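Local coordinates for transcriptional regulator (Saccharomonospora viridis, PDB 4KWA), which probably binds DNA as a TetR-family transcriptional repressor and carries choline in the ligand pocket of its helical C-terminal domain, at residues N183-E187 and H188-E192; V101-Q104 and V105-E108; T36-A39 and T40-H44; L62-D65 and R66-E70. All coordinates share one frame; numbering follows the deposited sequence.

Contact 1: residues N183-E187 and H188-E192; sequences NDFIE and HNIVE
The ring of F185 carries N189 CB over one face, 4.0 Å from CB to the ring centroid and displaced toward the rim. This is a CH-pi contact one helical turn along the chain. The end of N189 lies nearly flat against the F185 ring. I190 approaches the same ring obliquely, with I190 CD1 3.9 Å from F185 CE2. The ring reaches both neighbours because its CG stands anti to the backbone N (chi1 178°), which swings it along the helix toward the C-terminal end. The imidazole of H188 has E187 CB over one face.

These residues form the last turns of helix 175-190, in the C-terminal ligand-binding domain of a TetR-family protein. Here the helix widens into a pi-type turn. I186 O accepts two backbone bonds: one from I190 N at 3.1 Å and a straighter one from V191 N at 2.9 Å. The second is an i to i+5 bond. Upstream the ordinary spacing holds, with H188 N bonded to D184 O and N189 N to F185 O.

The widened turn sets V191 beside I186 and E187. V191 CG2 lies 4.0 Å from I186 CG2, and the E187 carboxylate runs alongside the same methyl. That carboxylate is fixed by a salt bridge from OE2 to R78. F185 also packs on L151, L155 and L158 of helix 148-168, while I186 rests on V85 of helix 77-86. At the dimer interface, N189 meets N189 of the second subunit, and D184 and F185 touch its R154.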
loop_
_atom_site.group_PDB
_atom_site.type_symbol
_atom_site.label_atom_id
_atom_site.label_comp_id
_atom_site.label_asym_id
_atom_site.label_seq_id
_atom_site.Cartn_x
_atom_site.Cartn_y
_atom_site.Cartn_z
ATOM N N ASN A 183 -11.659 5.143 14.179
ATOM C CA ASN A 183 -12.578 5.880 15.031
ATOM C C ASN A 183 -11.811 6.407 16.291
ATOM O O ASN A 183 -12.035 7.553 16.711
ATOM C CB ASN A 183 -13.874 5.051 15.244
ATOM C CG ASN A 183 -14.849 5.188 14.072
ATOM O OD1 ASN A 183 -14.973 4.295 13.206
ATOM N ND2 ASN A 183 -15.480 6.339 13.982
ATOM N N ASP A 184 -10.877 5.631 16.857
ATOM C CA ASP A 184 -10.029 6.107 17.973
ATOM C C ASP A 184 -9.174 7.291 17.561
ATOM O O ASP A 184 -8.983 8.210 18.297
ATOM C CB ASP A 184 -9.193 4.976 18.551
ATOM C CG ASP A 184 -10.046 3.982 19.380
ATOM O OD1 ASP A 184 -11.221 4.332 19.665
ATOM O OD2 ASP A 184 -9.545 2.876 19.773
ATOM N N PHE A 185 -8.615 7.240 16.373
ATOM C CA PHE A 185 -7.768 8.321 15.887
ATOM C C PHE A 185 -8.677 9.565 15.762
ATOM O O PHE A 185 -8.244 10.645 16.078
ATOM C CB PHE A 185 -7.223 7.941 14.485
ATOM C CG PHE A 185 -6.347 9.025 13.838
ATOM C CD1 PHE A 185 -5.060 9.249 14.257
ATOM C CD2 PHE A 185 -6.843 9.807 12.856
ATOM C CE1 PHE A 185 -4.297 10.277 13.734
ATOM C CE2 PHE A 185 -6.071 10.871 12.319
ATOM C CZ PHE A 185 -4.812 11.038 12.736
ATOM N N ILE A 186 -9.836 9.442 15.133
ATOM C CA ILE A 186 -10.724 10.611 14.967
ATOM C C ILE A 186 -11.074 11.173 16.356
ATOM O O ILE A 186 -10.893 12.337 16.671
ATOM C CB ILE A 186 -12.009 10.234 14.216
ATOM C CG1 ILE A 186 -11.674 9.926 12.751
ATOM C CG2 ILE A 186 -13.088 11.314 14.353
ATOM C CD1 ILE A 186 -12.811 9.292 11.993
ATOM N N GLU A 187 -11.596 10.306 17.209
ATOM C CA GLU A 187 -12.006 10.799 18.524
ATOM C C GLU A 187 -10.856 11.445 19.342
ATOM O O GLU A 187 -11.133 12.360 20.105
ATOM C CB GLU A 187 -12.771 9.706 19.328
ATOM C CG GLU A 187 -14.084 9.243 18.691
ATOM C CD GLU A 187 -15.061 10.391 18.366
ATOM O OE1 GLU A 187 -15.352 11.183 19.293
ATOM O OE2 GLU A 187 -15.561 10.474 17.196
ATOM N N HIS A 188 -9.613 10.982 19.246
ATOM C CA HIS A 188 -8.529 11.543 20.071
ATOM C C HIS A 188 -7.543 12.496 19.405
ATOM O O HIS A 188 -6.790 13.186 20.075
ATOM C CB HIS A 188 -7.777 10.396 20.734
ATOM C CG HIS A 188 -8.672 9.517 21.543
ATOM N ND1 HIS A 188 -8.711 8.151 21.397
ATOM C CD2 HIS A 188 -9.666 9.833 22.414
ATOM C CE1 HIS A 188 -9.634 7.654 22.200
ATOM N NE2 HIS A 188 -10.231 8.654 22.823
ATOM N N ASN A 189 -7.496 12.476 18.075
ATOM C CA ASN A 189 -6.576 13.360 17.349
ATOM C C ASN A 189 -7.219 14.444 16.592
ATOM O O ASN A 189 -6.542 15.399 16.205
ATOM C CB ASN A 189 -5.696 12.586 16.377
ATOM C CG ASN A 189 -4.645 11.772 17.080
ATOM O OD1 ASN A 189 -4.930 10.737 17.656
ATOM N ND2 ASN A 189 -3.422 12.222 16.989
ATOM N N ILE A 190 -8.500 14.255 16.262
ATOM C CA ILE A 190 -9.255 15.219 15.460
ATOM C C ILE A 190 -10.299 15.973 16.264
ATOM O O ILE A 190 -10.367 17.189 16.204
ATOM C CB ILE A 190 -9.869 14.584 14.218
ATOM C CG1 ILE A 190 -8.808 13.781 13.430
ATOM C CG2 ILE A 190 -10.514 15.606 13.309
ATOM C CD1 ILE A 190 -9.261 13.171 12.146
ATOM N N VAL A 191 -11.123 15.253 17.016
ATOM C CA VAL A 191 -12.199 15.857 17.775
ATOM C C VAL A 191 -11.684 16.736 18.921
ATOM O O VAL A 191 -10.762 16.336 19.668
ATOM C CB VAL A 191 -13.195 14.783 18.269
ATOM C CG1 VAL A 191 -14.235 15.337 19.299
ATOM C CG2 VAL A 191 -13.876 14.134 17.107
ATOM N N GLU A 192 -12.323 17.906 19.048
ATOM C CA GLU A 192 -12.036 18.966 20.033
ATOM C C GLU A 192 -12.365 18.524 21.474
ATOM O O GLU A 192 -13.529 18.266 21.781
ATOM C CB GLU A 192 -12.852 20.239 19.640
ATOM C CG GLU A 192 -12.676 21.517 20.467
ATOM C CD GLU A 192 -11.233 21.958 20.617
ATOM O OE1 GLU A 192 -10.891 23.025 20.133
ATOM O OE2 GLU A 192 -10.427 21.214 21.146
#

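Contact 2: residues V101-Q104 and V105-E108; sequences VWLQ and VWTE
W106 lies against the helix turn before it, with L103 CA and W102 O over one face of its indole. L103 CA sits 4.2 Å from the centroid of the six-membered ring, a CH-pi contact offset toward the rim. The L103 side chain crosses the W106 indole obliquely, and its CD1 comes 3.7 Å from W106 CZ3 at the rim. W102 O also accepts the backbone bond from W106 N at 2.9 Å.

The second tight patch is made by W102 and V105, whose side chains run side by side. V105 CG1 stands at the edge of the W102 indole, 3.8 Å from CE3. A chi1 of 169° swings this methyl away from the backbone N and onto the indole edge.

The other side is polar and holds water. One water donates to both Q104 O, at 3.1 Å, and E108 OE2, at 2.7 Å. Q104 O also takes a nearly straight bond from E108 N (173°). The side-chain ends are held by the DNA-binding part: Q104 OE1 bonds Y22 N, Q104 NE2 bonds I17 O, and E108 OE2 bonds H23 NE2.

W102 touches the bound choline, so this turn of helix 94-109 helps form the wall of the ligand pocket. V101 and V105 pack on L56 of helix 48-71, and V105 also meets I115 and Y119 of helix 113-139. W106 reaches D160 and I164 of helix 148-168, and L103 packs on T107 of the second subunit.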
loop_
_atom_site.group_PDB
_atom_site.type_symbol
_atom_site.label_atom_id
_atom_site.label_comp_id
_atom_site.label_asym_id
_atom_site.label_seq_id
_atom_site.Cartn_x
_atom_site.Cartn_y
_atom_site.Cartn_z
ATOM N N VAL A 101 -7.799 -3.924 -6.261
ATOM C CA VAL A 101 -7.360 -3.261 -7.442
ATOM C C VAL A 101 -6.422 -2.089 -7.113
ATOM O O VAL A 101 -5.405 -1.923 -7.823
ATOM C CB VAL A 101 -8.539 -2.766 -8.249
ATOM C CG1 VAL A 101 -8.038 -1.900 -9.409
ATOM C CG2 VAL A 101 -9.322 -3.987 -8.716
ATOM N N TRP A 102 -6.774 -1.280 -6.104
ATOM C CA TRP A 102 -5.892 -0.155 -5.716
ATOM C C TRP A 102 -4.507 -0.599 -5.322
ATOM O O TRP A 102 -3.535 0.059 -5.774
ATOM C CB TRP A 102 -6.482 0.895 -4.761
ATOM C CG TRP A 102 -7.695 1.584 -5.349
ATOM C CD1 TRP A 102 -8.968 1.468 -4.895
ATOM C CD2 TRP A 102 -7.749 2.444 -6.520
ATOM N NE1 TRP A 102 -9.828 2.215 -5.688
ATOM C CE2 TRP A 102 -9.108 2.787 -6.711
ATOM C CE3 TRP A 102 -6.787 2.892 -7.477
ATOM C CZ2 TRP A 102 -9.527 3.635 -7.735
ATOM C CZ3 TRP A 102 -7.196 3.753 -8.496
ATOM C CH2 TRP A 102 -8.571 4.099 -8.630
ATOM N N LEU A 103 -4.388 -1.692 -4.583
ATOM C CA LEU A 103 -3.058 -2.239 -4.274
ATOM C C LEU A 103 -2.286 -2.502 -5.598
ATOM O O LEU A 103 -1.048 -2.297 -5.697
ATOM C CB LEU A 103 -3.105 -3.548 -3.473
ATOM C CG LEU A 103 -3.030 -3.478 -1.942
ATOM C CD1 LEU A 103 -4.151 -2.689 -1.334
ATOM C CD2 LEU A 103 -2.951 -4.813 -1.259
ATOM N N GLN A 104 -2.967 -3.003 -6.614
ATOM C CA GLN A 104 -2.264 -3.275 -7.895
ATOM C C GLN A 104 -1.881 -1.963 -8.634
ATOM O O GLN A 104 -0.885 -1.867 -9.362
ATOM C CB GLN A 104 -3.114 -4.205 -8.751
ATOM C CG GLN A 104 -3.439 -5.519 -8.102
ATOM C CD GLN A 104 -4.389 -6.313 -8.999
ATOM O OE1 GLN A 104 -4.049 -6.670 -10.139
ATOM N NE2 GLN A 104 -5.489 -6.633 -8.464
ATOM N N VAL A 105 -2.756 -0.987 -8.456
ATOM C CA VAL A 105 -2.532 0.285 -9.064
ATOM C C VAL A 105 -1.355 0.999 -8.490
ATOM O O VAL A 105 -0.566 1.643 -9.231
ATOM C CB VAL A 105 -3.800 1.138 -9.007
ATOM C CG1 VAL A 105 -3.567 2.618 -9.395
ATOM C CG2 VAL A 105 -4.737 0.559 -10.041
ATOM N N TRP A 106 -1.127 0.808 -7.190
ATOM C CA TRP A 106 0.061 1.459 -6.623
ATOM C C TRP A 106 1.320 1.010 -7.357
ATOM O O TRP A 106 2.218 1.802 -7.670
ATOM C CB TRP A 106 0.123 1.180 -5.100
ATOM C CG TRP A 106 -0.956 1.669 -4.361
ATOM C CD1 TRP A 106 -1.730 2.779 -4.616
ATOM C CD2 TRP A 106 -1.357 1.193 -3.091
ATOM N NE1 TRP A 106 -2.623 2.946 -3.635
ATOM C CE2 TRP A 106 -2.376 2.030 -2.642
ATOM C CE3 TRP A 106 -0.926 0.113 -2.263
ATOM C CZ2 TRP A 106 -3.031 1.823 -1.435
ATOM C CZ3 TRP A 106 -1.590 -0.102 -1.055
ATOM C CH2 TRP A 106 -2.631 0.755 -0.656
ATOM N N THR A 107 1.443 -0.308 -7.629
ATOM C CA THR A 107 2.525 -0.762 -8.391
ATOM C C THR A 107 2.506 -0.348 -9.828
ATOM O O THR A 107 3.478 0.122 -10.338
ATOM C CB THR A 107 2.647 -2.301 -8.350
ATOM O OG1 THR A 107 3.454 -2.537 -7.247
ATOM C CG2 THR A 107 3.396 -2.856 -9.577
ATOM N N GLU A 108 1.401 -0.557 -10.508
ATOM C CA GLU A 108 1.341 -0.216 -11.935
ATOM C C GLU A 108 1.580 1.282 -12.153
ATOM O O GLU A 108 2.068 1.691 -13.217
ATOM C CB GLU A 108 0.016 -0.634 -12.568
ATOM C CG GLU A 108 -0.222 -2.130 -12.523
ATOM C CD GLU A 108 0.829 -2.893 -13.298
ATOM O OE1 GLU A 108 1.110 -2.407 -14.418
ATOM O OE2 GLU A 108 1.383 -3.928 -12.786
HETATM O O HOH W 1 0.065 -4.583 -10.499
#

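Contact 3: residues T36-A39 and T40-H44; sequences TSNA and TIHYH
S37 OG and T40 OG1 share a hydrogen bond of 2.9 Å, in which either hydroxyl could be the donor. S37 is the N-cap of helix 38-44, the second helix of the predicted helix-turn-helix motif. By family this is the recognition helix, so its exposed side probably meets DNA. S37 OG sits between its own backbone N and carbonyl carbon (chi1 55°), which turns it over the first turn toward T40.

T36 adds a methyl to the same spot. Its CG2 presses on T40 at about a right angle, and the 3.3 Å from T36 CG2 to T40 CB is tighter than usual for two carbons. Backbone bonds then set the turns. H42 N bonds N38 O at 3.0 Å, and Y43 N bonds A39 O. The bond from I41 N to S37 O is weak, at 3.5 Å. I41 is buried and packs on I9 of helix 2-20.

N38 and H42 pair along the next side of the helix. N38 O lies over one face of the H42 imidazole, and N38 CB is 3.6 Å from H42 NE2. Both residues also touch I27 of helix 27-34, the other helix of the motif. A water joins their polar ends. It donates to N38 OD1 at 2.9 Å and meets H42 NE2, also at 2.9 Å, at the ring edge and in the ring plane.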
loop_
_atom_site.group_PDB
_atom_site.type_symbol
_atom_site.label_atom_id
_atom_site.label_comp_id
_atom_site.label_asym_id
_atom_site.label_seq_id
_atom_site.Cartn_x
_atom_site.Cartn_y
_atom_site.Cartn_z
ATOM N N THR A 36 -18.553 -13.407 -25.375
ATOM C CA THR A 36 -18.227 -12.562 -26.533
ATOM C C THR A 36 -16.983 -13.148 -27.161
ATOM O O THR A 36 -16.573 -14.266 -26.812
ATOM C CB THR A 36 -18.068 -11.093 -26.129
ATOM O OG1 THR A 36 -19.118 -10.746 -25.233
ATOM C CG2 THR A 36 -18.153 -10.167 -27.354
ATOM N N SER A 37 -16.433 -12.441 -28.141
ATOM C CA SER A 37 -15.240 -12.892 -28.797
ATOM C C SER A 37 -14.073 -12.083 -28.292
ATOM O O SER A 37 -14.192 -10.961 -27.709
ATOM C CB SER A 37 -15.392 -12.759 -30.318
ATOM O OG SER A 37 -15.732 -11.413 -30.680
ATOM N N ASN A 38 -12.899 -12.641 -28.452
ATOM C CA ASN A 38 -11.753 -11.866 -28.110
ATOM C C ASN A 38 -11.739 -10.609 -29.008
ATOM O O ASN A 38 -11.377 -9.561 -28.543
ATOM C CB ASN A 38 -10.456 -12.676 -28.253
ATOM C CG ASN A 38 -10.162 -13.558 -27.043
ATOM O OD1 ASN A 38 -9.007 -13.889 -26.796
ATOM N ND2 ASN A 38 -11.164 -13.856 -26.242
ATOM N N ALA A 39 -12.164 -10.718 -30.286
ATOM C CA ALA A 39 -12.143 -9.582 -31.209
ATOM C C ALA A 39 -12.948 -8.334 -30.787
ATOM O O ALA A 39 -12.511 -7.181 -30.976
ATOM C CB ALA A 39 -12.500 -10.055 -32.626
ATOM N N THR A 40 -14.142 -8.569 -30.248
ATOM C CA THR A 40 -15.008 -7.506 -29.718
ATOM C C THR A 40 -14.300 -6.736 -28.624
ATOM O O THR A 40 -14.413 -5.468 -28.510
ATOM C CB THR A 40 -16.263 -8.119 -29.073
ATOM O OG1 THR A 40 -16.966 -8.866 -30.053
ATOM C CG2 THR A 40 -17.172 -7.007 -28.513
ATOM N N ILE A 41 -13.721 -7.522 -27.710
ATOM C CA ILE A 41 -12.964 -6.916 -26.635
ATOM C C ILE A 41 -11.812 -6.071 -27.167
ATOM O O ILE A 41 -11.646 -4.922 -26.768
ATOM C CB ILE A 41 -12.400 -7.924 -25.602
ATOM C CG1 ILE A 41 -13.457 -8.916 -25.042
ATOM C CG2 ILE A 41 -11.728 -7.161 -24.513
ATOM C CD1 ILE A 41 -14.730 -8.289 -24.600
ATOM N N HIS A 42 -11.032 -6.638 -28.089
ATOM C CA HIS A 42 -9.875 -5.896 -28.692
ATOM C C HIS A 42 -10.346 -4.599 -29.399
ATOM O O HIS A 42 -9.712 -3.514 -29.340
ATOM C CB HIS A 42 -9.101 -6.810 -29.640
ATOM C CG HIS A 42 -8.586 -8.103 -29.028
ATOM N ND1 HIS A 42 -7.824 -8.144 -27.885
ATOM C CD2 HIS A 42 -8.623 -9.382 -29.494
ATOM C CE1 HIS A 42 -7.451 -9.388 -27.643
ATOM N NE2 HIS A 42 -7.948 -10.167 -28.590
ATOM N N TYR A 43 -11.530 -4.677 -29.986
ATOM C CA TYR A 43 -12.091 -3.506 -30.678
ATOM C C TYR A 43 -12.304 -2.362 -29.751
ATOM O O TYR A 43 -11.860 -1.247 -30.035
ATOM C CB TYR A 43 -13.362 -3.879 -31.409
ATOM C CG TYR A 43 -14.089 -2.756 -32.103
ATOM C CD1 TYR A 43 -13.520 -2.089 -33.211
ATOM C CD2 TYR A 43 -15.398 -2.437 -31.746
ATOM C CE1 TYR A 43 -14.212 -1.068 -33.883
ATOM C CE2 TYR A 43 -16.106 -1.439 -32.421
ATOM C CZ TYR A 43 -15.522 -0.768 -33.501
ATOM O OH TYR A 43 -16.275 0.203 -34.187
ATOM N N HIS A 44 -12.809 -2.628 -28.556
ATOM C CA HIS A 44 -13.004 -1.518 -27.657
ATOM C C HIS A 44 -11.757 -1.154 -26.867
ATOM O O HIS A 44 -11.524 0.011 -26.564
ATOM C CB HIS A 44 -14.133 -1.812 -26.724
ATOM C CG HIS A 44 -15.465 -1.852 -27.401
ATOM N ND1 HIS A 44 -16.231 -2.995 -27.478
ATOM C CD2 HIS A 44 -16.143 -0.896 -28.080
ATOM C CE1 HIS A 44 -17.340 -2.736 -28.146
ATOM N NE2 HIS A 44 -17.304 -1.474 -28.535
HETATM O O HOH W 2 -6.975 -12.856 -28.512
#

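Contact 4: residues L62-D65 and R66-E70; sequences LAFD and RQVAE
F64 and V68 meet one turn apart on helix 48-71, the long helix that follows the helix-turn-helix in this TetR-type fold. V68 CG2 lies over one face of the F64 ring, 4.1 Å from its centroid and offset toward the rim. With chi1 at 178°, F64 lays its ring along the helix toward V68. V68 turns its CG2 toward it: CG2 stands anti to the carbonyl carbon, beside the backbone N. F64 also makes a cation-pi contact with R125.

Q67 is extended beyond CG and crosses F64 obliquely. Its NE2 comes 3.9 Å from F64 CE1, with amide and ring planes 66° apart.

R66 takes another course. Its chain starts extended and bends at chi3 (-51°), which folds the guanidinium back over A63. There NH2 forms a salt bridge to E98, and the R66 side chain packs on L94 and L95 of helix 94-109.

Regular backbone bonds run beneath, the straightest from V68 N to F64 O at 2.9 Å. A63 CA lies over the centre of one guanidinium face, and A63 CB is 3.8 Å from R66 NH1.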
loop_
_atom_site.group_PDB
_atom_site.type_symbol
_atom_site.label_atom_id
_atom_site.label_comp_id
_atom_site.label_asym_id
_atom_site.label_seq_id
_atom_site.Cartn_x
_atom_site.Cartn_y
_atom_site.Cartn_z
ATOM N N LEU A 62 -17.948 5.537 -10.120
ATOM C CA LEU A 62 -18.920 4.841 -9.308
ATOM C C LEU A 62 -18.691 5.171 -7.856
ATOM O O LEU A 62 -19.653 5.381 -7.075
ATOM C CB LEU A 62 -18.702 3.303 -9.437
ATOM C CG LEU A 62 -19.098 2.636 -10.761
ATOM C CD1 LEU A 62 -18.561 1.210 -10.795
ATOM C CD2 LEU A 62 -20.612 2.707 -11.008
ATOM N N ALA A 63 -17.426 5.161 -7.474
ATOM C CA ALA A 63 -17.051 5.332 -6.035
ATOM C C ALA A 63 -17.353 6.730 -5.507
ATOM O O ALA A 63 -17.784 6.897 -4.384
ATOM C CB ALA A 63 -15.601 4.966 -5.798
ATOM N N PHE A 64 -17.183 7.711 -6.364
ATOM C CA PHE A 64 -17.503 9.047 -6.025
ATOM C C PHE A 64 -19.039 9.274 -5.995
ATOM O O PHE A 64 -19.583 9.885 -5.080
ATOM C CB PHE A 64 -16.810 9.967 -6.995
ATOM C CG PHE A 64 -17.139 11.405 -6.746
ATOM C CD1 PHE A 64 -16.516 12.096 -5.721
ATOM C CD2 PHE A 64 -18.069 12.055 -7.553
ATOM C CE1 PHE A 64 -16.848 13.434 -5.469
ATOM C CE2 PHE A 64 -18.367 13.379 -7.327
ATOM C CZ PHE A 64 -17.752 14.055 -6.285
ATOM N N ASP A 65 -19.775 8.626 -6.912
ATOM C CA ASP A 65 -21.208 8.711 -6.861
ATOM C C ASP A 65 -21.724 8.113 -5.500
ATOM O O ASP A 65 -22.647 8.644 -4.847
ATOM C CB ASP A 65 -21.797 7.955 -8.034
ATOM C CG ASP A 65 -21.711 8.707 -9.314
ATOM O OD1 ASP A 65 -21.440 9.940 -9.286
ATOM O OD2 ASP A 65 -22.021 8.065 -10.344
ATOM N N ARG A 66 -21.121 7.003 -5.086
ATOM C CA ARG A 66 -21.484 6.306 -3.858
ATOM C C ARG A 66 -21.269 7.296 -2.668
ATOM O O ARG A 66 -22.099 7.446 -1.755
ATOM C CB ARG A 66 -20.539 5.055 -3.709
ATOM C CG ARG A 66 -20.625 4.226 -2.443
ATOM C CD ARG A 66 -19.441 3.238 -2.354
ATOM N NE ARG A 66 -19.302 2.469 -3.586
ATOM C CZ ARG A 66 -18.145 2.040 -4.097
ATOM N NH1 ARG A 66 -16.993 2.276 -3.479
ATOM N NH2 ARG A 66 -18.145 1.363 -5.231
ATOM N N GLN A 67 -20.138 7.985 -2.715
ATOM C CA GLN A 67 -19.774 8.890 -1.652
ATOM C C GLN A 67 -20.820 9.997 -1.576
ATOM O O GLN A 67 -21.347 10.363 -0.492
ATOM C CB GLN A 67 -18.395 9.458 -1.949
ATOM C CG GLN A 67 -17.894 10.408 -0.933
ATOM C CD GLN A 67 -16.657 11.075 -1.358
ATOM O OE1 GLN A 67 -15.563 10.527 -1.246
ATOM N NE2 GLN A 67 -16.798 12.329 -1.719
ATOM N N VAL A 68 -21.080 10.611 -2.735
ATOM C CA VAL A 68 -22.116 11.689 -2.753
ATOM C C VAL A 68 -23.445 11.266 -2.153
ATOM O O VAL A 68 -24.049 12.027 -1.424
ATOM C CB VAL A 68 -22.292 12.226 -4.193
ATOM C CG1 VAL A 68 -23.513 13.101 -4.361
ATOM C CG2 VAL A 68 -20.996 12.959 -4.537
ATOM N N ALA A 69 -23.871 10.014 -2.438
ATOM C CA ALA A 69 -25.135 9.413 -2.002
ATOM C C ALA A 69 -25.150 9.198 -0.494
ATOM O O ALA A 69 -26.091 9.570 0.185
ATOM C CB ALA A 69 -25.370 8.067 -2.688
ATOM N N GLU A 70 -24.032 8.712 0.023
ATOM C CA GLU A 70 -23.904 8.422 1.415
ATOM C C GLU A 70 -23.895 9.732 2.242
ATOM O O GLU A 70 -24.593 9.814 3.230
ATOM C CB GLU A 70 -22.638 7.593 1.679
ATOM C CG GLU A 70 -22.356 7.271 3.150
ATOM C CD GLU A 70 -23.344 6.297 3.809
ATOM O OE1 GLU A 70 -24.276 5.799 3.139
ATOM O OE2 GLU A 70 -23.150 6.002 5.015
#

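All four contacts are local, each along one helix or at its end, and each on a different helix. Contact 2 is the buried one, built on two tryptophans, one of which, W102, touches the choline. Contact 1 is partly buried and marks a helix end. Contacts 3 and 4 lie at the surface. Contact 3 belongs to the DNA-binding part and relies on hydroxyls and a water. Contact 4 mixes an aromatic CH-pi pair with an arginine folded over an alanine. Contacts 1 and 2 both touch the second subunit, though their centres are about 29 Å apart. Contacts 2 and 4 come within about 6 Å at their nearest atoms. Contacts 1 and 3 lie on opposite sides of the chain's centre.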